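Local coordinates for endo-1,3-beta-glucanase, family GH16 (Zobellia galactanivorans, PDB 4CRQ), which probably hydrolyses internal beta-1,3-glucosidic bonds of laminarin-type glucans, this chain being the GH16 catalytic module of a larger, modular laminarinase, at residues 36-41 against 64-69; 44-49 against 219-224; 52-57 against 200-205. The protein carries 1 engineered substitution. All coordinates share one frame; numbering follows the deposited sequence.

Interaction 1: 36-41 against 64-69; sequences QYYRRE and YTSARM. With ACT (acetate ion), chain F.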
ATOM      1  N   GLN A  36      13.070  -6.513  -6.276  1.00 23.16           N
ATOM      2  CA  GLN A  36      12.770  -5.714  -7.496  1.00 21.41           C
ATOM      3  C   GLN A  36      13.469  -4.350  -7.550  1.00 20.89           C
ATOM      4  O   GLN A  36      13.762  -3.718  -6.512  1.00 23.75           O
ATOM      5  CB  GLN A  36      11.251  -5.450  -7.693  1.00 20.73           C
ATOM      6  CG  GLN A  36      10.669  -4.343  -6.806  1.00 19.47           C
ATOM      7  CD  GLN A  36      10.750  -4.613  -5.312  1.00 20.51           C
ATOM      8  OE1 GLN A  36      10.652  -5.765  -4.875  1.00 21.30           O
ATOM      9  NE2 GLN A  36      10.933  -3.549  -4.515  1.00 21.44           N
ATOM     10  N   TYR A  37      13.717  -3.916  -8.776  1.00 21.95           N
ATOM     11  CA  TYR A  37      14.180  -2.575  -9.046  1.00 21.64           C
ATOM     12  C   TYR A  37      12.962  -1.785  -9.613  1.00 20.10           C
ATOM     13  O   TYR A  37      12.454  -2.154 -10.680  1.00 21.28           O
ATOM     14  CB  TYR A  37      15.335  -2.615 -10.043  1.00 22.10           C
ATOM     15  CG  TYR A  37      16.042  -1.301 -10.330  1.00 22.69           C
ATOM     16  CD1 TYR A  37      15.409  -0.235 -11.043  1.00 22.87           C
ATOM     17  CD2 TYR A  37      17.372  -1.112  -9.919  1.00 26.37           C
ATOM     18  CE1 TYR A  37      16.079   0.972 -11.306  1.00 22.34           C
ATOM     19  CE2 TYR A  37      18.042   0.094 -10.183  1.00 25.47           C
ATOM     20  CZ  TYR A  37      17.402   1.117 -10.878  1.00 24.48           C
ATOM     21  OH  TYR A  37      18.083   2.275 -11.115  1.00 27.44           O
ATOM     22  N   TYR A  38      12.473  -0.745  -8.914  1.00 18.31           N
ATOM     23  CA  TYR A  38      11.324  -0.001  -9.418  1.00 19.84           C
ATOM     24  C   TYR A  38      11.703   0.895 -10.576  1.00 21.09           C
ATOM     25  O   TYR A  38      12.765   1.508 -10.582  1.00 21.10           O
ATOM     26  CB  TYR A  38      10.741   0.801  -8.283  1.00 19.86           C
ATOM     27  CG  TYR A  38       9.994  -0.011  -7.213  1.00 20.29           C
ATOM     28  CD1 TYR A  38       8.971  -0.913  -7.578  1.00 18.82           C
ATOM     29  CD2 TYR A  38      10.288   0.147  -5.844  1.00 19.03           C
ATOM     30  CE1 TYR A  38       8.249  -1.635  -6.628  1.00 19.91           C
ATOM     31  CE2 TYR A  38       9.590  -0.574  -4.877  1.00 20.59           C
ATOM     32  CZ  TYR A  38       8.573  -1.458  -5.275  1.00 19.21           C
ATOM     33  OH  TYR A  38       7.852  -2.171  -4.353  1.00 20.99           O
ATOM     34  N   ARG A  39      10.818   0.945 -11.570  1.00 19.17           N
ATOM     35  CA  ARG A  39      10.971   1.847 -12.759  1.00 19.04           C
ATOM     36  C   ARG A  39       9.654   2.475 -13.131  1.00 21.55           C
ATOM     37  O   ARG A  39       8.576   1.912 -12.862  1.00 21.58           O
ATOM     38  CB  ARG A  39      11.523   1.056 -13.956  1.00 18.91           C
ATOM     39  CG  ARG A  39      12.824   0.273 -13.616  1.00 20.00           C
ATOM     40  CD  ARG A  39      13.560  -0.135 -14.889  1.00 22.86           C
ATOM     41  NE  ARG A  39      14.073   1.049 -15.603  1.00 30.61           N
ATOM     42  CZ  ARG A  39      14.171   1.175 -16.940  1.00 25.75           C
ATOM     43  NH1 ARG A  39      13.780   0.180 -17.755  1.00 35.16           N
ATOM     44  NH2 ARG A  39      14.668   2.287 -17.477  1.00 31.75           N
ATOM     45  N   ARG A  40       9.736   3.638 -13.770  1.00 21.40           N
ATOM     46  CA  ARG A  40       8.553   4.332 -14.244  1.00 19.87           C
ATOM     47  C   ARG A  40       7.817   3.471 -15.291  1.00 20.25           C
ATOM     48  O   ARG A  40       6.571   3.444 -15.293  1.00 20.80           O
ATOM     49  CB  ARG A  40       8.928   5.695 -14.858  1.00 19.85           C
ATOM     50  CG  ARG A  40       7.796   6.424 -15.574  1.00 21.25           C
ATOM     51  CD  ARG A  40       6.704   6.843 -14.598  1.00 21.85           C
ATOM     52  NE  ARG A  40       5.566   7.517 -15.235  1.00 21.91           N
ATOM     53  CZ  ARG A  40       4.542   6.878 -15.808  1.00 23.49           C
ATOM     54  NH1 ARG A  40       4.464   5.531 -15.870  1.00 24.56           N
ATOM     55  NH2 ARG A  40       3.567   7.611 -16.337  1.00 24.66           N
ATOM     56  N   GLU A  41       8.581   2.771 -16.145  1.00 22.54           N
ATOM     57  CA  GLU A  41       8.063   1.979 -17.279  1.00 23.54           C
ATOM     58  C   GLU A  41       7.044   0.927 -16.863  1.00 20.94           C
ATOM     59  O   GLU A  41       6.170   0.530 -17.656  1.00 24.21           O
ATOM     60  CB  GLU A  41       9.226   1.280 -18.018  1.00 29.42           C
ATOM     61  CG  GLU A  41       8.853   0.688 -19.378  1.00 39.06           C
ATOM     62  CD  GLU A  41      10.042   0.128 -20.145  1.00 53.44           C
ATOM     63  OE1 GLU A  41      10.734  -0.775 -19.668  1.00 58.12           O
ATOM     64  OE2 GLU A  41      10.287   0.603 -21.265  1.00 74.13           O
ATOM     65  N   TYR A  64      14.328  -8.398 -11.201  1.00 19.74           N
ATOM     66  CA  TYR A  64      12.893  -8.054 -11.343  1.00 19.08           C
ATOM     67  C   TYR A  64      12.739  -6.555 -11.415  1.00 19.65           C
ATOM     68  O   TYR A  64      13.516  -5.831 -10.797  1.00 21.62           O
ATOM     69  CB  TYR A  64      12.033  -8.569 -10.160  1.00 21.50           C
ATOM     70  CG  TYR A  64      12.300 -10.051  -9.879  1.00 19.88           C
ATOM     71  CD1 TYR A  64      11.788 -11.061 -10.733  1.00 20.82           C
ATOM     72  CD2 TYR A  64      13.081 -10.453  -8.778  1.00 20.85           C
ATOM     73  CE1 TYR A  64      12.040 -12.421 -10.484  1.00 22.19           C
ATOM     74  CE2 TYR A  64      13.340 -11.815  -8.514  1.00 20.51           C
ATOM     75  CZ  TYR A  64      12.819 -12.781  -9.375  1.00 21.97           C
ATOM     76  OH  TYR A  64      13.057 -14.113  -9.164  1.00 23.28           O
ATOM     77  N   THR A  65      11.728  -6.124 -12.148  1.00 21.15           N
ATOM     78  CA  THR A  65      11.311  -4.724 -12.145  1.00 19.75           C
ATOM     79  C   THR A  65       9.838  -4.656 -11.784  1.00 19.63           C
ATOM     80  O   THR A  65       9.086  -5.608 -12.023  1.00 19.41           O
ATOM     81  CB  THR A  65      11.566  -4.016 -13.499  1.00 19.67           C
ATOM     82  OG1 THR A  65      10.884  -4.746 -14.534  1.00 20.85           O
ATOM     83  CG2 THR A  65      13.084  -3.892 -13.799  1.00 22.15           C
ATOM     84  N   SER A  66       9.416  -3.523 -11.208  1.00 18.77           N
ATOM     85  CA  SER A  66       8.011  -3.296 -10.890  1.00 18.09           C
ATOM     86  C   SER A  66       7.859  -1.783 -10.718  1.00 16.87           C
ATOM     87  O   SER A  66       8.778  -1.034 -11.116  1.00 18.58           O
ATOM     88  CB  SER A  66       7.620  -4.064  -9.624  1.00 18.50           C
ATOM     89  OG  SER A  66       6.203  -4.024  -9.435  1.00 18.72           O
ATOM     90  N   ALA A  67       6.741  -1.328 -10.144  1.00 18.73           N
ATOM     91  CA  ALA A  67       6.531   0.093  -9.902  1.00 17.71           C
ATOM     92  C   ALA A  67       6.072   0.363  -8.487  1.00 18.21           C
ATOM     93  O   ALA A  67       5.450  -0.485  -7.857  1.00 19.57           O
ATOM     94  CB  ALA A  67       5.520   0.668 -10.883  1.00 17.58           C
ATOM     95  N   ARG A  68       6.412   1.554  -8.008  1.00 17.98           N
ATOM     96  CA  ARG A  68       6.025   2.068  -6.705  1.00 18.79           C
ATOM     97  C   ARG A  68       5.718   3.549  -6.903  1.00 20.23           C
ATOM     98  O   ARG A  68       6.550   4.300  -7.430  1.00 20.85           O
ATOM     99  CB  ARG A  68       7.136   1.851  -5.663  1.00 20.14           C
ATOM    100  CG  ARG A  68       6.858   2.509  -4.304  1.00 19.75           C
ATOM    101  CD  ARG A  68       7.830   1.972  -3.252  1.00 22.16           C
ATOM    102  NE  ARG A  68       7.899   2.822  -2.054  1.00 22.63           N
ATOM    103  CZ  ARG A  68       8.264   2.399  -0.832  1.00 22.01           C
ATOM    104  NH1 ARG A  68       8.559   1.107  -0.619  1.00 22.67           N
ATOM    105  NH2 ARG A  68       8.311   3.264   0.173  1.00 23.07           N
ATOM    106  N   MET A  69       4.521   3.959  -6.480  1.00 19.13           N
ATOM    107  CA  MET A  69       4.018   5.314  -6.683  1.00 20.02           C
ATOM    108  C   MET A  69       3.504   5.896  -5.387  1.00 20.26           C
ATOM    109  O   MET A  69       2.984   5.159  -4.570  1.00 19.51           O
ATOM    110  CB  MET A  69       2.819   5.227  -7.619  1.00 25.60           C
ATOM    111  CG  MET A  69       3.069   4.669  -8.986  1.00 28.43           C
ATOM    112  SD  MET A  69       1.512   4.122  -9.717  1.00 26.89           S
ATOM    113  CE  MET A  69       0.546   5.641  -9.915  1.00 24.36           C
TER
HETATM  114  C   ACT F1257       9.157   7.099   0.572  1.00 51.65           C
HETATM  115  O   ACT F1257       8.862   6.204  -0.247  1.00 37.98           O
HETATM  116  OXT ACT F1257       9.691   8.210   0.299  1.00 44.60           O
HETATM  117  CH3 ACT F1257       8.843   6.796   1.984  1.00 45.83           C
HETATM  118  O   HOH W   1       8.393  -1.550  -1.777  0.50 15.85           O
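With CG anti to its carbonyl carbon (chi1 -72°), Tyr-38 sends its ring across to segment 64-69, where Arg-68, CG anti to the backbone N and the chain extended as far as NE, runs obliquely past it. The pair sits where the short strand 36-38 joins strand 62-70 in parallel, in the beta-jelly-roll sandwich of GH16 enzymes. Arg-68 CB stands over the ring centre, 3.4 Å from the centroid of Tyr-38, a CH-pi contact; Gln-36 CG lies over the opposite face, toward the rim. Arginine fits here because its methylenes can lie on the ring while its charge travels beyond it: the guanidinium, turned 59° from the ring plane, gives NE to a salt bridge with Glu-22. Ser-66, beside the ring edge, is small and polar, and its OG bonds to Met-202 O.

The backbones are joined by a straight bond from Tyr-37 N to Tyr-64 O (2.8 Å, 171°) and another from Arg-39 N to Ser-66 O (2.9 Å). On the face bearing Tyr-37, Thr-65 CG2 meets Arg-39 CD at 3.9 Å. One water links the tips of the main pair, 2.7 Å from Tyr-38 OH and accepting from Arg-68 NH1 at 2.9 Å.

Interaction 2: 44-49 against 219-224; sequences AVENGN and PAQMLV. With CA (calcium ion), chain C.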
ATOM      1  N   ALA A  44       1.401   1.787 -16.000  1.00 21.06           N
ATOM      2  CA  ALA A  44       0.712   2.255 -17.212  1.00 21.97           C
ATOM      3  C   ALA A  44      -0.778   2.258 -16.958  1.00 21.95           C
ATOM      4  O   ALA A  44      -1.207   1.800 -15.918  1.00 21.98           O
ATOM      5  CB  ALA A  44       1.056   1.361 -18.408  1.00 24.69           C
ATOM      6  N   VAL A  45      -1.577   2.790 -17.877  1.00 21.60           N
ATOM      7  CA  VAL A  45      -3.030   2.714 -17.756  1.00 23.57           C
ATOM      8  C   VAL A  45      -3.539   1.931 -18.955  1.00 26.34           C
ATOM      9  O   VAL A  45      -3.095   2.171 -20.090  1.00 27.26           O
ATOM     10  CB  VAL A  45      -3.688   4.114 -17.635  1.00 25.40           C
ATOM     11  CG1 VAL A  45      -5.195   4.124 -17.938  1.00 26.30           C
ATOM     12  CG2 VAL A  45      -3.450   4.647 -16.239  1.00 26.93           C
ATOM     13  N   GLU A  46      -4.454   1.001 -18.684  1.00 24.39           N
ATOM     14  CA  GLU A  46      -5.115   0.197 -19.716  1.00 28.00           C
ATOM     15  C   GLU A  46      -6.561   0.038 -19.323  1.00 25.86           C
ATOM     16  O   GLU A  46      -6.835  -0.361 -18.184  1.00 25.95           O
ATOM     17  CB  GLU A  46      -4.507  -1.207 -19.862  1.00 33.29           C
ATOM     18  CG  GLU A  46      -3.065  -1.310 -20.336  1.00 39.77           C
ATOM     19  CD  GLU A  46      -2.633  -2.763 -20.547  1.00 52.46           C
ATOM     20  OE1 GLU A  46      -3.129  -3.419 -21.494  1.00 59.67           O
ATOM     21  OE2 GLU A  46      -1.794  -3.263 -19.777  1.00 53.39           O
ATOM     22  N   ASN A  47      -7.479   0.347 -20.246  1.00 26.60           N
ATOM     23  CA  ASN A  47      -8.934   0.128 -20.032  1.00 27.74           C
ATOM     24  C   ASN A  47      -9.451   0.663 -18.693  1.00 27.69           C
ATOM     25  O   ASN A  47     -10.160  -0.043 -17.952  1.00 26.30           O
ATOM     26  CB  ASN A  47      -9.278  -1.375 -20.198  1.00 32.69           C
ATOM     27  CG  ASN A  47      -8.851  -1.932 -21.547  1.00 38.01           C
ATOM     28  OD1 ASN A  47      -9.063  -1.311 -22.592  1.00 48.99           O
ATOM     29  ND2 ASN A  47      -8.241  -3.106 -21.526  1.00 44.21           N
ATOM     30  N   GLY A  48      -9.080   1.905 -18.379  1.00 24.04           N
ATOM     31  CA  GLY A  48      -9.532   2.545 -17.142  1.00 22.65           C
ATOM     32  C   GLY A  48      -8.902   2.059 -15.850  1.00 22.15           C
ATOM     33  O   GLY A  48      -9.414   2.369 -14.771  1.00 22.58           O
ATOM     34  N   ASN A  49      -7.806   1.311 -15.936  1.00 20.98           N
ATOM     35  CA  ASN A  49      -7.127   0.855 -14.752  1.00 19.41           C
ATOM     36  C   ASN A  49      -5.677   1.300 -14.768  1.00 19.00           C
ATOM     37  O   ASN A  49      -5.027   1.275 -15.849  1.00 19.94           O
ATOM     38  CB  ASN A  49      -7.060  -0.694 -14.691  1.00 21.40           C
ATOM     39  CG  ASN A  49      -8.390  -1.344 -14.406  1.00 23.28           C
ATOM     40  OD1 ASN A  49      -8.669  -1.695 -13.280  1.00 25.20           O
ATOM     41  ND2 ASN A  49      -9.222  -1.492 -15.421  1.00 29.27           N
ATOM     42  N   PRO A 219       5.126 -11.900 -16.620  1.00 22.93           N
ATOM     43  CA  PRO A 219       4.774 -10.636 -15.992  1.00 20.70           C
ATOM     44  C   PRO A 219       3.435 -10.758 -15.240  1.00 20.15           C
ATOM     45  O   PRO A 219       2.505 -11.421 -15.727  1.00 22.99           O
ATOM     46  CB  PRO A 219       4.698  -9.672 -17.175  1.00 20.27           C
ATOM     47  CG  PRO A 219       4.357 -10.545 -18.356  1.00 22.64           C
ATOM     48  CD  PRO A 219       5.020 -11.851 -18.095  1.00 23.96           C
ATOM     49  N   ALA A 220       3.359 -10.120 -14.065  1.00 18.75           N
ATOM     50  CA  ALA A 220       2.181 -10.156 -13.184  1.00 17.30           C
ATOM     51  C   ALA A 220       1.599  -8.750 -13.118  1.00 18.06           C
ATOM     52  O   ALA A 220       2.353  -7.811 -12.901  1.00 22.33           O
ATOM     53  CB  ALA A 220       2.587 -10.635 -11.818  1.00 20.55           C
ATOM     54  N   GLN A 221       0.279  -8.618 -13.257  1.00 18.32           N
ATOM     55  CA  GLN A 221      -0.396  -7.312 -13.289  1.00 19.95           C
ATOM     56  C   GLN A 221      -1.251  -7.079 -12.056  1.00 18.01           C
ATOM     57  O   GLN A 221      -2.152  -7.875 -11.767  1.00 21.39           O
ATOM     58  CB  GLN A 221      -1.299  -7.165 -14.530  1.00 21.37           C
ATOM     59  CG  GLN A 221      -0.585  -7.182 -15.878  1.00 22.04           C
ATOM     60  CD  GLN A 221      -1.537  -7.016 -17.057  1.00 27.24           C
ATOM     61  OE1 GLN A 221      -2.686  -7.448 -17.005  1.00 33.63           O
ATOM     62  NE2 GLN A 221      -1.072  -6.393 -18.114  1.00 30.31           N
ATOM     63  N   MET A 222      -0.966  -5.992 -11.347  1.00 18.61           N
ATOM     64  CA  MET A 222      -1.833  -5.481 -10.266  1.00 17.98           C
ATOM     65  C   MET A 222      -2.708  -4.408 -10.944  1.00 18.51           C
ATOM     66  O   MET A 222      -2.168  -3.452 -11.521  1.00 18.85           O
ATOM     67  CB  MET A 222      -0.980  -4.921  -9.117  1.00 18.03           C
ATOM     68  CG  MET A 222      -1.756  -4.129  -8.083  1.00 21.10           C
ATOM     69  SD  MET A 222      -0.526  -3.510  -6.912  1.00 22.19           S
ATOM     70  CE  MET A 222      -1.589  -2.716  -5.712  1.00 26.00           C
ATOM     71  N   LEU A 223      -4.033  -4.568 -10.870  1.00 18.49           N
ATOM     72  CA  LEU A 223      -5.002  -3.673 -11.510  1.00 19.14           C
ATOM     73  C   LEU A 223      -5.673  -2.834 -10.472  1.00 18.93           C
ATOM     74  O   LEU A 223      -6.278  -3.367  -9.539  1.00 19.10           O
ATOM     75  CB  LEU A 223      -6.057  -4.484 -12.285  1.00 19.40           C
ATOM     76  CG  LEU A 223      -5.499  -5.484 -13.321  1.00 20.67           C
ATOM     77  CD1 LEU A 223      -6.670  -6.167 -14.027  1.00 23.97           C
ATOM     78  CD2 LEU A 223      -4.573  -4.858 -14.354  1.00 22.39           C
ATOM     79  N   VAL A 224      -5.554  -1.514 -10.615  1.00 17.63           N
ATOM     80  CA  VAL A 224      -6.218  -0.566  -9.705  1.00 17.32           C
ATOM     81  C   VAL A 224      -7.208   0.281 -10.549  1.00 17.92           C
ATOM     82  O   VAL A 224      -6.804   1.132 -11.374  1.00 19.80           O
ATOM     83  CB  VAL A 224      -5.213   0.337  -8.944  1.00 17.13           C
ATOM     84  CG1 VAL A 224      -5.951   1.244  -7.922  1.00 19.03           C
ATOM     85  CG2 VAL A 224      -4.125  -0.472  -8.254  1.00 20.31           C
TER
HETATM   86 CA    CA C 260     -10.987   3.430 -13.522  1.00 24.23          CA
HETATM   87  O   HOH W   2     -11.651   4.913 -15.527  1.00 33.29           O
HETATM   88  O   HOH W   3     -12.808   4.313 -12.360  1.00 25.42           O
HETATM   89  O   HOH W   4     -12.670   2.475 -15.157  1.00 32.05           O
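Off one side of the Asn-49 side-chain amide plane lies Leu-223 CB, oblique to the OD1 end and 3.9 Å from Asn-49 OD1, while the carbonyl group of Val-224 lies beyond OD1 and displaced to the other side of the plane, its C 3.7 Å from Asn-49 OD1. At the nitrogen end, ND2 makes a weak bond back to Asn-47 O (3.1 Å), and OD1 has its hydrogen bond with Tyr-156 OH. An amide suits this place because it can accept at one end and donate at the other. A second pair of flat groups meets tip to tip: Glu-46 OE2 is 3.6 Å from Gln-221 NE2, the carboxylate and amide planes turned 79° apart and OE2 well off the amide plane, which makes this a loose polar approach. Both chains are extended beyond CG and reach over Val-51 of strand 49-59, the strand between strands 43-46 and 220-231.

Residues 46-49 form the type I' turn of a two-residue beta hairpin joining strands 43-46 and 49-59. It is closed by Glu-46 N to Asn-49 O (2.9 Å) and Asn-49 N to Glu-46 O (3.0 Å). Asn-47 and Gly-48 both take the positive phi that such a turn needs, a shape asparagine tolerates and glycine adopts easily. Asn-49 CA also approaches Val-224 O, at 3.4 Å, in a CA-H...O contact.

The turn directs Gly-48 O at the calcium ion, 2.3 Å away. Three waters and three further atoms, Glu-10 O and Asp-225 O among them, complete the site. Calcium favours such hard oxygen donors, so a main-chain carbonyl held by the hairpin can serve, and the ion ties this turn to strand 220-231 at Asp-225 and to the chain near Glu-10, consistent with a structural role.

Interaction 3: 52-57 against 200-205; sequences ITAKHE and LNMAVG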
ATOM      1  N   ILE A  52       0.113  -1.959 -12.605  1.00 17.71           N
ATOM      2  CA  ILE A  52       1.508  -2.078 -12.136  1.00 20.34           C
ATOM      3  C   ILE A  52       1.937  -3.492 -12.511  1.00 19.27           C
ATOM      4  O   ILE A  52       1.329  -4.502 -12.060  1.00 20.08           O
ATOM      5  CB  ILE A  52       1.664  -1.819 -10.627  1.00 17.11           C
ATOM      6  CG1 ILE A  52       1.369  -0.337 -10.291  1.00 19.18           C
ATOM      7  CG2 ILE A  52       3.048  -2.308 -10.110  1.00 19.87           C
ATOM      8  CD1 ILE A  52       1.307  -0.046  -8.802  1.00 22.41           C
ATOM      9  N   THR A  53       2.997  -3.574 -13.319  1.00 20.43           N
ATOM     10  CA  THR A  53       3.465  -4.868 -13.813  1.00 18.04           C
ATOM     11  C   THR A  53       4.811  -5.252 -13.218  1.00 19.23           C
ATOM     12  O   THR A  53       5.767  -4.483 -13.342  1.00 19.47           O
ATOM     13  CB  THR A  53       3.566  -4.870 -15.372  1.00 20.94           C
ATOM     14  OG1 THR A  53       2.310  -4.481 -15.939  1.00 21.11           O
ATOM     15  CG2 THR A  53       3.961  -6.266 -15.906  1.00 19.42           C
ATOM     16  N   ALA A  54       4.874  -6.419 -12.566  1.00 18.97           N
ATOM     17  CA  ALA A  54       6.135  -6.994 -12.078  1.00 19.78           C
ATOM     18  C   ALA A  54       6.671  -7.899 -13.185  1.00 20.09           C
ATOM     19  O   ALA A  54       5.916  -8.735 -13.712  1.00 20.80           O
ATOM     20  CB  ALA A  54       5.933  -7.784 -10.785  1.00 21.66           C
ATOM     21  N   LYS A  55       7.947  -7.733 -13.539  1.00 19.04           N
ATOM     22  CA  LYS A  55       8.551  -8.463 -14.644  1.00 20.31           C
ATOM     23  C   LYS A  55       9.789  -9.153 -14.201  1.00 20.09           C
ATOM     24  O   LYS A  55      10.494  -8.678 -13.298  1.00 21.49           O
ATOM     25  CB  LYS A  55       8.961  -7.480 -15.775  1.00 23.07           C
ATOM     26  CG  LYS A  55       7.844  -6.614 -16.408  1.00 22.41           C
ATOM     27  CD  LYS A  55       8.363  -5.590 -17.450  1.00 26.14           C
ATOM     28  CE  LYS A  55       7.302  -4.574 -17.862  1.00 30.62           C
ATOM     29  NZ  LYS A  55       7.839  -3.686 -18.943  1.00 36.19           N
ATOM     30  N   HIS A  56      10.053 -10.280 -14.854  1.00 22.42           N
ATOM     31  CA  HIS A  56      11.335 -10.930 -14.762  1.00 23.10           C
ATOM     32  C   HIS A  56      12.183 -10.193 -15.787  1.00 21.75           C
ATOM     33  O   HIS A  56      12.041 -10.413 -16.991  1.00 23.82           O
ATOM     34  CB  HIS A  56      11.206 -12.423 -15.032  1.00 23.87           C
ATOM     35  CG  HIS A  56      12.521 -13.147 -14.987  1.00 22.02           C
ATOM     36  ND1 HIS A  56      12.727 -14.358 -15.559  1.00 28.01           N
ATOM     37  CD2 HIS A  56      13.728 -12.777 -14.415  1.00 22.55           C
ATOM     38  CE1 HIS A  56      13.995 -14.741 -15.357  1.00 23.75           C
ATOM     39  NE2 HIS A  56      14.616 -13.780 -14.657  1.00 25.46           N
ATOM     40  N   GLU A  57      13.052  -9.296 -15.314  1.00 23.95           N
ATOM     41  CA  GLU A  57      13.832  -8.419 -16.174  1.00 24.82           C
ATOM     42  C   GLU A  57      15.092  -8.013 -15.456  1.00 20.55           C
ATOM     43  O   GLU A  57      15.007  -7.423 -14.373  1.00 23.13           O
ATOM     44  CB  GLU A  57      13.000  -7.153 -16.539  1.00 26.67           C
ATOM     45  CG  GLU A  57      13.789  -6.092 -17.311  1.00 24.74           C
ATOM     46  CD  GLU A  57      13.119  -4.735 -17.417  1.00 28.15           C
ATOM     47  OE1 GLU A  57      11.960  -4.588 -16.958  1.00 26.50           O
ATOM     48  OE2 GLU A  57      13.786  -3.804 -17.976  1.00 33.96           O
ATOM     49  N   LEU A 200       1.067   3.053  -3.685  1.00 18.10           N
ATOM     50  CA  LEU A 200       0.710   1.794  -4.346  1.00 17.46           C
ATOM     51  C   LEU A 200       1.984   1.180  -4.867  1.00 17.88           C
ATOM     52  O   LEU A 200       2.829   1.884  -5.453  1.00 20.67           O
ATOM     53  CB  LEU A 200      -0.237   2.057  -5.533  1.00 16.54           C
ATOM     54  CG  LEU A 200      -1.682   2.398  -5.183  1.00 17.65           C
ATOM     55  CD1 LEU A 200      -2.340   2.957  -6.431  1.00 19.02           C
ATOM     56  CD2 LEU A 200      -2.459   1.194  -4.639  1.00 20.08           C
ATOM     57  N   ASN A 201       2.129  -0.133  -4.701  1.00 17.91           N
ATOM     58  CA  ASN A 201       3.311  -0.820  -5.266  1.00 18.31           C
ATOM     59  C   ASN A 201       3.086  -2.292  -5.394  1.00 17.76           C
ATOM     60  O   ASN A 201       2.121  -2.848  -4.812  1.00 18.91           O
ATOM     61  CB  ASN A 201       4.569  -0.611  -4.370  1.00 19.84           C
ATOM     62  CG  ASN A 201       4.470  -1.379  -3.034  1.00 20.23           C
ATOM     63  OD1 ASN A 201       3.739  -0.953  -2.143  1.00 24.83           O
ATOM     64  ND2 ASN A 201       5.176  -2.513  -2.903  1.00 20.59           N
ATOM     65  N   MET A 202       3.982  -2.949  -6.138  1.00 20.77           N
ATOM     66  CA  MET A 202       4.032  -4.406  -6.046  1.00 19.08           C
ATOM     67  C   MET A 202       5.502  -4.820  -5.937  1.00 18.23           C
ATOM     68  O   MET A 202       6.264  -4.648  -6.905  1.00 20.44           O
ATOM     69  CB  MET A 202       3.331  -5.127  -7.202  1.00 19.81           C
ATOM     70  CG  MET A 202       3.293  -6.659  -6.965  1.00 21.17           C
ATOM     71  SD  MET A 202       2.001  -7.479  -7.948  1.00 22.87           S
ATOM     72  CE  MET A 202       2.324  -6.901  -9.626  1.00 22.73           C
ATOM     73  N   ALA A 203       5.907  -5.335  -4.770  1.00 20.98           N
ATOM     74  CA  ALA A 203       7.268  -5.812  -4.569  1.00 19.49           C
ATOM     75  C   ALA A 203       7.375  -7.264  -5.063  1.00 18.84           C
ATOM     76  O   ALA A 203       6.343  -7.950  -5.244  1.00 19.92           O
ATOM     77  CB  ALA A 203       7.681  -5.692  -3.103  1.00 20.73           C
ATOM     78  N   VAL A 204       8.614  -7.710  -5.308  1.00 20.29           N
ATOM     79  CA  VAL A 204       8.902  -9.108  -5.614  1.00 19.92           C
ATOM     80  C   VAL A 204       9.960  -9.573  -4.602  1.00 20.32           C
ATOM     81  O   VAL A 204      11.105  -9.044  -4.578  1.00 22.32           O
ATOM     82  CB  VAL A 204       9.412  -9.330  -7.053  1.00 18.64           C
ATOM     83  CG1 VAL A 204       9.642 -10.814  -7.326  1.00 22.58           C
ATOM     84  CG2 VAL A 204       8.447  -8.705  -8.072  1.00 19.29           C
ATOM     85  N   GLY A 205       9.585 -10.565  -3.776  1.00 21.03           N
ATOM     86  CA  GLY A 205      10.451 -11.096  -2.701  1.00 22.62           C
ATOM     87  C   GLY A 205      10.616 -10.125  -1.543  1.00 23.31           C
ATOM     88  O   GLY A 205      10.176  -8.966  -1.586  1.00 25.77           O
TER
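Ile-52 and Met-202 lie alongside each other, pointing opposite ways, the isoleucine CG2 resting 4.1 Å from Met-202 CB. The two strands run nearly parallel, 12° apart, and their inward side chains meet like the teeth of two combs: Ile-52 and Ala-54 from one, Leu-200, Met-202 and Val-204 from the other.

The methionine starts anti to its backbone N and then bends at the thioether (chi3 52°), which turns its CE methyl in toward strand 52-57. There CE comes within 3.6 Å of Ile-52 O and 3.9 Å of Ala-54 CB. A long unbranched chain suits this place, since it can bend its tip against a small neighbour. Ala-54 is that neighbour: its lone methyl meets both Met-202 CE and, at 3.8 Å, Val-204 CG2, being small enough for two side chains to approach it at once. The other branch of Ile-52 diverges from CG2, and its CD1 touches Leu-200 CB at 4.2 Å and passes over Asn-201 CA at 4.1 Å.

The axes of the two short segments approach to 7.5 Å; strand 62-70 pairs with both strands, consistent with the layers drawing together here. Met-222 of strand 220-231 packs against Leu-200 and Met-202, adding to the apolar layer. The alternate residues of strand 200-204 point the other way: Asn-201 bonds to Trp-99 through OD1, and Ala-203 packs on Trp-95. Inward apolar residues alternating with residues on the other face of each strand, on strands that face each other without sharing backbone bonds, are typical of the hydrophobic interior of the beta-sandwich in GH16 enzymes.

The three contacts form a connected patch of the GH16 sandwich. Interactions 1 and 3 have centres about 6 Å apart, and interaction 2 lies about 12 Å from interaction 3 and 14 Å from interaction 1. Their first segments follow closely along the chain, 36-41, 44-49 and 52-57; segment 64-69 comes next, and 200-205 and 219-224 return much later, so that interaction 3 is nested within the loop closed by interaction 2, and interaction 1 crosses both. Strand 49-59 is the common element, pairing antiparallel with strands 43-46, 62-70 and 220-231. Strand 62-70 also pairs with 196-204. Strands 49-59 and 220-231 thus connect the buried packing with the surface calcium site.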